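Local structure of cysteine-rich repeat secretory protein 15 (Arabidopsis thaliana, 6GRF) at residues I7-G11 and E201-A205; F138-R142 and C194-V198; L149-L154 and C179-A184. The protein is a plasmodesmata-located membrane protein with two DUF26 domains in its ectodomain and probably modulates cell-to-cell trafficking. All blocks are in the same frame, centred on the assembly; numbering follows the deposited sequence.

Contact 1. Residues I7-G11 and E201-A205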
loop_
_atom_site.group_PDB
_atom_site.type_symbol
_atom_site.label_atom_id
_atom_site.label_comp_id
_atom_site.label_asym_id
_atom_site.label_seq_id
_atom_site.Cartn_x
_atom_site.Cartn_y
_atom_site.Cartn_z
ATOM N N ILE A 7 6.890 8.307 -7.794
ATOM C CA ILE A 7 6.471 7.597 -9.028
ATOM C C ILE A 7 5.245 6.702 -8.753
ATOM O O ILE A 7 5.065 6.159 -7.662
ATOM C CB ILE A 7 7.637 6.811 -9.666
ATOM C CG1 ILE A 7 8.104 5.636 -8.805
ATOM C CG2 ILE A 7 8.788 7.741 -10.020
ATOM C CD1 ILE A 7 7.640 4.283 -9.304
ATOM N N PHE A 8 4.423 6.551 -9.798
ATOM C CA PHE A 8 3.129 5.889 -9.767
ATOM C C PHE A 8 3.313 4.368 -9.808
ATOM O O PHE A 8 3.947 3.869 -10.708
ATOM C CB PHE A 8 2.292 6.344 -10.965
ATOM C CG PHE A 8 0.933 5.707 -11.065
ATOM C CD1 PHE A 8 -0.132 6.186 -10.323
ATOM C CD2 PHE A 8 0.718 4.624 -11.900
ATOM C CE1 PHE A 8 -1.383 5.590 -10.406
ATOM C CE2 PHE A 8 -0.534 4.030 -11.982
ATOM C CZ PHE A 8 -1.583 4.512 -11.232
ATOM N N ILE A 9 2.719 3.645 -8.846
ATOM C CA ILE A 9 2.757 2.184 -8.840
ATOM C C ILE A 9 1.417 1.639 -9.340
ATOM O O ILE A 9 1.382 0.953 -10.354
ATOM C CB ILE A 9 3.155 1.635 -7.459
ATOM C CG1 ILE A 9 4.543 2.148 -7.076
ATOM C CG2 ILE A 9 3.087 0.112 -7.439
ATOM C CD1 ILE A 9 5.060 1.630 -5.768
ATOM N N TYR A 10 0.321 1.946 -8.639
ATOM C CA TYR A 10 -0.994 1.494 -9.063
ATOM C C TYR A 10 -2.082 2.363 -8.419
ATOM O O TYR A 10 -1.876 2.983 -7.381
ATOM C CB TYR A 10 -1.215 0.013 -8.731
ATOM C CG TYR A 10 -1.658 -0.280 -7.319
ATOM C CD1 TYR A 10 -3.001 -0.280 -6.967
ATOM C CD2 TYR A 10 -0.734 -0.571 -6.327
ATOM C CE1 TYR A 10 -3.410 -0.544 -5.668
ATOM C CE2 TYR A 10 -1.127 -0.840 -5.023
ATOM C CZ TYR A 10 -2.470 -0.823 -4.692
ATOM O OH TYR A 10 -2.853 -1.080 -3.411
ATOM N N GLY A 11 -3.243 2.372 -9.069
ATOM C CA GLY A 11 -4.439 3.028 -8.574
ATOM C C GLY A 11 -5.679 2.244 -8.966
ATOM O O GLY A 11 -5.674 1.496 -9.956
ATOM N N GLU A 201 7.092 -7.653 -7.106
ATOM C CA GLU A 201 6.378 -6.920 -6.061
ATOM C C GLU A 201 4.929 -7.415 -6.014
ATOM O O GLU A 201 4.331 -7.672 -7.038
ATOM C CB GLU A 201 6.496 -5.406 -6.268
ATOM C CG GLU A 201 6.243 -4.906 -7.688
ATOM C CD GLU A 201 6.405 -3.392 -7.881
ATOM O OE1 GLU A 201 6.982 -2.733 -6.970
ATOM O OE2 GLU A 201 5.951 -2.852 -8.936
ATOM N N VAL A 202 4.408 -7.596 -4.798
ATOM C CA VAL A 202 3.013 -7.907 -4.568
ATOM C C VAL A 202 2.426 -6.924 -3.550
ATOM O O VAL A 202 2.970 -6.727 -2.448
ATOM C CB VAL A 202 2.837 -9.361 -4.104
ATOM C CG1 VAL A 202 1.495 -9.581 -3.428
ATOM C CG2 VAL A 202 3.018 -10.316 -5.267
ATOM N N TYR A 203 1.292 -6.323 -3.928
ATOM C CA TYR A 203 0.576 -5.379 -3.093
ATOM C C TYR A 203 -0.805 -5.953 -2.781
ATOM O O TYR A 203 -1.582 -6.206 -3.691
ATOM C CB TYR A 203 0.443 -4.030 -3.792
ATOM C CG TYR A 203 1.752 -3.332 -4.042
ATOM C CD1 TYR A 203 2.226 -2.377 -3.165
ATOM C CD2 TYR A 203 2.511 -3.621 -5.160
ATOM C CE1 TYR A 203 3.429 -1.732 -3.384
ATOM C CE2 TYR A 203 3.719 -2.991 -5.393
ATOM C CZ TYR A 203 4.181 -2.051 -4.496
ATOM O OH TYR A 203 5.360 -1.418 -4.721
ATOM N N LEU A 204 -1.059 -6.197 -1.496
ATOM C CA LEU A 204 -2.367 -6.592 -1.026
ATOM C C LEU A 204 -3.051 -5.365 -0.423
ATOM O O LEU A 204 -2.466 -4.297 -0.363
ATOM C CB LEU A 204 -2.215 -7.713 0.004
ATOM C CG LEU A 204 -1.370 -8.901 -0.450
ATOM C CD1 LEU A 204 -1.443 -10.018 0.573
ATOM C CD2 LEU A 204 -1.810 -9.395 -1.822
ATOM N N ALA A 205 -4.299 -5.541 0.011
ATOM C CA ALA A 205 -5.109 -4.441 0.541
ATOM C C ALA A 205 -4.408 -3.739 1.714
ATOM O O ALA A 205 -4.469 -2.516 1.801
ATOM C CB ALA A 205 -6.471 -4.956 0.935
#

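Contact 2. Residues F138-R142 and C194-V198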
loop_
_atom_site.group_PDB
_atom_site.type_symbol
_atom_site.label_atom_id
_atom_site.label_comp_id
_atom_site.label_asym_id
_atom_site.label_seq_id
_atom_site.Cartn_x
_atom_site.Cartn_y
_atom_site.Cartn_z
ATOM N N PHE A 138 20.447 -18.297 -5.837
ATOM C CA PHE A 138 19.583 -17.137 -5.908
ATOM C C PHE A 138 18.247 -17.420 -5.208
ATOM O O PHE A 138 17.750 -16.589 -4.454
ATOM C CB PHE A 138 19.307 -16.738 -7.357
ATOM C CG PHE A 138 18.382 -15.557 -7.455
ATOM C CD1 PHE A 138 18.838 -14.280 -7.165
ATOM C CD2 PHE A 138 17.041 -15.730 -7.773
ATOM C CE1 PHE A 138 17.981 -13.193 -7.240
ATOM C CE2 PHE A 138 16.185 -14.639 -7.836
ATOM C CZ PHE A 138 16.658 -13.378 -7.561
ATOM N N PHE A 139 17.673 -18.596 -5.476
ATOM C CA PHE A 139 16.348 -18.941 -4.989
ATOM C C PHE A 139 16.392 -19.251 -3.488
ATOM O O PHE A 139 15.454 -18.943 -2.775
ATOM C CB PHE A 139 15.746 -20.041 -5.867
ATOM C CG PHE A 139 15.360 -19.507 -7.221
ATOM C CD1 PHE A 139 14.420 -18.494 -7.335
ATOM C CD2 PHE A 139 15.986 -19.953 -8.370
ATOM C CE1 PHE A 139 14.088 -17.965 -8.572
ATOM C CE2 PHE A 139 15.659 -19.420 -9.607
ATOM C CZ PHE A 139 14.709 -18.430 -9.707
ATOM N N LYS A 140 17.490 -19.832 -3.008
ATOM C CA LYS A 140 17.627 -20.091 -1.597
ATOM C C LYS A 140 17.745 -18.756 -0.838
ATOM O O LYS A 140 17.198 -18.609 0.255
ATOM C CB LYS A 140 18.826 -21.003 -1.314
ATOM C CG LYS A 140 18.893 -21.481 0.132
ATOM C CD LYS A 140 19.961 -22.530 0.420
ATOM C CE LYS A 140 19.611 -23.450 1.581
ATOM N NZ LYS A 140 18.990 -22.725 2.723
ATOM N N ARG A 141 18.464 -17.792 -1.418
ATOM C CA ARG A 141 18.658 -16.490 -0.788
ATOM C C ARG A 141 17.327 -15.724 -0.801
ATOM O O ARG A 141 16.994 -15.043 0.148
ATOM C CB ARG A 141 19.743 -15.676 -1.494
ATOM C CG ARG A 141 21.111 -16.347 -1.548
ATOM C CD ARG A 141 21.986 -16.051 -0.353
ATOM N NE ARG A 141 23.360 -16.538 -0.489
ATOM C CZ ARG A 141 24.227 -16.567 0.515
ATOM N NH1 ARG A 141 23.914 -15.988 1.661
ATOM N NH2 ARG A 141 25.387 -17.183 0.380
ATOM N N ARG A 142 16.576 -15.849 -1.892
ATOM C CA ARG A 142 15.270 -15.241 -1.970
ATOM C C ARG A 142 14.386 -15.800 -0.850
ATOM O O ARG A 142 13.750 -15.039 -0.149
ATOM C CB ARG A 142 14.642 -15.487 -3.344
ATOM C CG ARG A 142 13.322 -14.756 -3.553
ATOM C CD ARG A 142 12.224 -15.722 -3.955
ATOM N NE ARG A 142 12.103 -15.824 -5.389
ATOM C CZ ARG A 142 11.354 -16.702 -6.037
ATOM N NH1 ARG A 142 11.270 -17.960 -5.639
ATOM N NH2 ARG A 142 10.689 -16.293 -7.101
ATOM N N CYS A 194 5.270 -15.244 -9.376
ATOM C CA CYS A 194 6.529 -14.774 -9.954
ATOM C C CYS A 194 7.652 -15.776 -9.661
ATOM O O CYS A 194 8.672 -15.420 -9.087
ATOM C CB CYS A 194 6.932 -13.430 -9.363
ATOM S SG CYS A 194 5.676 -12.142 -9.553
ATOM N N GLY A 195 7.440 -17.033 -10.047
ATOM C CA GLY A 195 8.274 -18.129 -9.591
ATOM C C GLY A 195 9.762 -17.872 -9.781
ATOM O O GLY A 195 10.537 -18.109 -8.849
ATOM N N SER A 196 10.159 -17.406 -10.975
ATOM C CA SER A 196 11.576 -17.398 -11.391
ATOM C C SER A 196 12.130 -15.974 -11.569
ATOM O O SER A 196 13.262 -15.806 -12.020
ATOM C CB SER A 196 11.750 -18.182 -12.663
ATOM O OG SER A 196 11.088 -19.435 -12.588
ATOM N N ALA A 197 11.343 -14.951 -11.230
ATOM C CA ALA A 197 11.690 -13.554 -11.547
ATOM C C ALA A 197 12.881 -13.091 -10.699
ATOM O O ALA A 197 13.000 -13.473 -9.537
ATOM C CB ALA A 197 10.501 -12.669 -11.297
ATOM N N VAL A 198 13.726 -12.229 -11.276
ATOM C CA VAL A 198 14.882 -11.662 -10.570
ATOM C C VAL A 198 14.407 -10.612 -9.560
ATOM O O VAL A 198 15.128 -10.279 -8.614
ATOM C CB VAL A 198 15.918 -11.068 -11.546
ATOM C CG1 VAL A 198 15.489 -9.732 -12.127
ATOM C CG2 VAL A 198 17.281 -10.938 -10.890
#

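Contact 3. Residues L149-L154 and C179-A184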
loop_
_atom_site.group_PDB
_atom_site.type_symbol
_atom_site.label_atom_id
_atom_site.label_comp_id
_atom_site.label_asym_id
_atom_site.label_seq_id
_atom_site.Cartn_x
_atom_site.Cartn_y
_atom_site.Cartn_z
ATOM N N LEU A 149 11.162 -11.198 5.877
ATOM C CA LEU A 149 10.130 -10.165 5.631
ATOM C C LEU A 149 8.824 -10.544 6.350
ATOM O O LEU A 149 8.193 -9.690 6.992
ATOM C CB LEU A 149 9.880 -10.000 4.124
ATOM C CG LEU A 149 11.010 -9.397 3.286
ATOM C CD1 LEU A 149 10.537 -9.119 1.864
ATOM C CD2 LEU A 149 11.587 -8.129 3.888
ATOM N N GLU A 150 8.446 -11.821 6.225
ATOM C CA GLU A 150 7.239 -12.422 6.808
ATOM C C GLU A 150 7.210 -12.321 8.338
ATOM O O GLU A 150 6.183 -12.602 8.921
ATOM C CB GLU A 150 7.220 -13.925 6.538
ATOM C CG GLU A 150 6.435 -14.357 5.329
ATOM C CD GLU A 150 6.448 -15.870 5.179
ATOM O OE1 GLU A 150 7.377 -16.495 5.718
ATOM O OE2 GLU A 150 5.532 -16.426 4.536
ATOM N N SER A 151 8.364 -12.030 8.959
ATOM C CA SER A 151 8.537 -11.979 10.420
ATOM C C SER A 151 8.016 -10.644 10.968
ATOM O O SER A 151 7.771 -10.506 12.167
ATOM C CB SER A 151 9.993 -12.254 10.852
ATOM O OG SER A 151 10.927 -11.198 10.537
ATOM N N THR A 152 7.841 -9.672 10.076
ATOM C CA THR A 152 7.416 -8.344 10.429
ATOM C C THR A 152 6.060 -8.404 11.151
ATOM O O THR A 152 5.174 -9.175 10.757
ATOM C CB THR A 152 7.392 -7.496 9.161
ATOM O OG1 THR A 152 8.694 -7.686 8.605
ATOM C CG2 THR A 152 7.070 -6.039 9.404
ATOM N N GLN A 153 5.946 -7.615 12.228
ATOM C CA GLN A 153 4.716 -7.480 13.044
ATOM C C GLN A 153 4.177 -6.043 12.971
ATOM O O GLN A 153 2.966 -5.830 12.957
ATOM C CB GLN A 153 5.005 -7.889 14.488
ATOM C CG GLN A 153 5.187 -9.386 14.666
ATOM C CD GLN A 153 5.556 -9.779 16.076
ATOM O OE1 GLN A 153 5.426 -9.017 17.027
ATOM N NE2 GLN A 153 6.036 -10.994 16.226
ATOM N N LEU A 154 5.086 -5.066 12.943
ATOM C CA LEU A 154 4.782 -3.631 12.854
ATOM C C LEU A 154 5.710 -3.005 11.816
ATOM O O LEU A 154 6.878 -3.357 11.740
ATOM C CB LEU A 154 5.057 -2.936 14.189
ATOM C CG LEU A 154 4.308 -3.461 15.403
ATOM C CD1 LEU A 154 5.017 -3.045 16.682
ATOM C CD2 LEU A 154 2.870 -2.974 15.390
ATOM N N CYS A 179 -0.864 -8.376 10.576
ATOM C CA CYS A 179 0.275 -7.987 9.756
ATOM C C CYS A 179 1.061 -9.236 9.320
ATOM O O CYS A 179 1.341 -9.391 8.134
ATOM C CB CYS A 179 1.169 -6.995 10.491
ATOM S SG CYS A 179 2.731 -6.660 9.637
ATOM N N THR A 180 1.342 -10.143 10.267
ATOM C CA THR A 180 2.067 -11.404 9.981
ATOM C C THR A 180 1.327 -12.206 8.896
ATOM O O THR A 180 1.934 -12.665 7.944
ATOM C CB THR A 180 2.276 -12.237 11.256
ATOM O OG1 THR A 180 3.034 -11.441 12.163
ATOM C CG2 THR A 180 3.000 -13.548 11.033
ATOM N N ALA A 181 0.004 -12.364 9.058
ATOM C CA ALA A 181 -0.847 -13.127 8.130
ATOM C C ALA A 181 -0.888 -12.449 6.753
ATOM O O ALA A 181 -0.859 -13.128 5.729
ATOM C CB ALA A 181 -2.236 -13.277 8.717
ATOM N N CYS A 182 -0.952 -11.111 6.732
ATOM C CA CYS A 182 -1.001 -10.373 5.494
ATOM C C CYS A 182 0.306 -10.591 4.713
ATOM O O CYS A 182 0.281 -10.875 3.518
ATOM C CB CYS A 182 -1.256 -8.892 5.759
ATOM S SG CYS A 182 -1.639 -7.921 4.274
ATOM N N LEU A 183 1.444 -10.454 5.398
ATOM C CA LEU A 183 2.758 -10.599 4.744
ATOM C C LEU A 183 2.979 -12.057 4.333
ATOM O O LEU A 183 3.534 -12.303 3.276
ATOM C CB LEU A 183 3.869 -10.097 5.671
ATOM C CG LEU A 183 3.912 -8.580 5.824
ATOM C CD1 LEU A 183 4.970 -8.158 6.819
ATOM C CD2 LEU A 183 4.139 -7.917 4.485
ATOM N N ALA A 184 2.502 -13.003 5.147
ATOM C CA ALA A 184 2.562 -14.432 4.799
ATOM C C ALA A 184 1.874 -14.658 3.448
ATOM O O ALA A 184 2.410 -15.332 2.594
ATOM C CB ALA A 184 1.943 -15.291 5.880
HETATM O O HOH W 1 3.857 -17.467 2.888
#

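Contact 1. Residues I7-G11 and E201-A205
Ile-9 and Tyr-10 both approach the side chain of Tyr-203, at different points along it. The side chain of Ile-9 runs at about a right angle to that of Tyr-203 and touches its hydroxyl end with both branches: Ile-9 CG2 lies 3.8 Å from CE2 of Tyr-203, while Ile-9 CD1 makes a tight 3.2 Å approach to the Tyr-203 OH. Tyr-10 works nearer the base of the same side chain. Tyr-10 CE2 sits 3.8 Å from Tyr-203 CB, and the two rings are inclined at 56° with centroids 5.7 Å apart, an oblique pairing. The Tyr-203 phenol is also steadied from its own strand: Tyr-203 OH donates to Glu-201 OE1 at 3.1 Å, coming from well above the carboxylate plane, while its ring stacks on Tyr-208 of the adjacent strand 207-213.

Ile-9 and Tyr-10 form a classic beta bulge opposite Gln-101 of strand 98-102, consistent with both CB atoms pointing toward 201-205. Strand 8-13 is an outermost strand of the first Gnk2-homologous domain, and strand 199-204 belongs to the sheet of the second, so these side chains are part of the interface between the tandem DUF26 units. The axes of strand segments 8-11 and 201-204 come no closer than 10.0 Å, with 38° between their directions, and no hydrogen bond joins them; side chains alone bridge the distance. Gln-101 also touches Tyr-203, and Tyr-124 of the second sheet lies against both Glu-201 and Tyr-203.

Contact 2. Residues F138-R142 and C194-V198
Cys-194 and Gly-195 both turn their carbonyl oxygens to the guanidinium of Arg-142. Cys-194 is where the chain leaves helical geometry after helix 176-193, and its O comes within 3.0 Å of Arg-142 NH2, though the angle is too poor for a hydrogen bond. Its sulfur is engaged elsewhere, in the disulfide to Cys-127.

Gly-195 O is the acceptor that Arg-142 NH2 does bond. The modelled separation of 2.5 Å is suspiciously short and the N-H points poorly at the oxygen, at 130°, so the exact length is doubtful. The donor stands above the carbonyl plane. Arg-142 gets there with CG anti to its backbone N (chi1 -174°) and a chain bent further out; NH2 is also hydrogen-bonded to Tyr-211 OH. Phe-139 lies over one face of the guanidinium, its CD1 3.6 Å above the plane, and so limits how the group can tilt.

Phe-139 CE1 comes to 3.6 Å from Gly-195 O. At Ser-196 it is the backbone that is met: Phe-139 CZ lies 3.7 Å from Ser-196 CA. Phe-138 in turn places CD2 over a face of the Phe-139 ring, toward the rim, and presents its own edge to the next two carbonyls. Ala-197 O, which is hydrogen-bonded to Tyr-211 OH, faces CE2, and Val-198 O is 3.6 Å from Phe-138 CZ, with Val-198 CG2 making a looser apolar touch to the same atom.

Residues 194-197 form a type I beta turn in the loop between helix 176-193 and strand 199-204, packed here against helix 136-149, as befits the DUF26 (Gnk2) fold, in which two helices lie on a five-stranded antiparallel sheet.

Contact 3. Residues L149-L154 and C179-A184
Thr-152 meets the helix from its first side-chain atom onward. Thr-152 CB presses on Leu-183 CD1 at 3.4 Å, closer than carbon atoms usually come, and the two side chains pass at a slant. Beyond CB the branches part. Thr-152 CG2 stays in apolar company, 3.9 Å from Leu-183 CD1, whereas Thr-152 OG1 swings back beside the backbone N (chi1 -53°) and donates to Leu-149 O at 2.6 Å. The Thr-152 amide reaches this carbonyl from the same face of its plane, closing the type I turn 149-152, so two donors grip one oxygen and hold the methyl-bearing branch in place. Leu-183 CD1 packs against the turn, also touching Leu-149 O.

Further along the loop, backbone carbonyls replace side chains. Gln-153 O lies 3.3 Å from Cys-179 CB and also near its SG, which is tied by a disulfide to Cys-170 on strand 164-170. Thr-180 OG1 is 3.4 Å from Thr-152 O, but its hydrogen bond goes to Pro-176 O, one turn earlier in the helix. At the other end Glu-150 stretches its chain along Ala-184, with Glu-150 OE2 at 3.6 Å from Ala-184 CA.

Protein atoms form no hydrogen bond across this contact. Instead a single water donates to both Glu-150 OE2 and Ala-184 O, so that two acceptors, one of them probably charged, can face each other without direct conflict, while apolar contact holds the loop against helix 176-193, which the disulfide ties to strand 164-170.

In the fold
Strand 8-13, near the N terminus, opens the widest loop, which closes only when the chain reaches 201-205; contact 1 thus joins the sheets of the two domains, 190 residues apart in sequence. Inside it, helix 136-149 starts contact 2, closed at 194-198, and the loop after that helix starts contact 3, closed at 179-184. The three are nested without crossing. Contact 2 ties the start of helix 136-149 to the turn after helix 176-193, contact 3 the loop after helix 136-149 to helix 176-193 itself; their centres are about 19 Å apart. Contact 3 also meets contact 1 directly, where Leu-204 CD1 packs 3.5 Å from Cys-182 O.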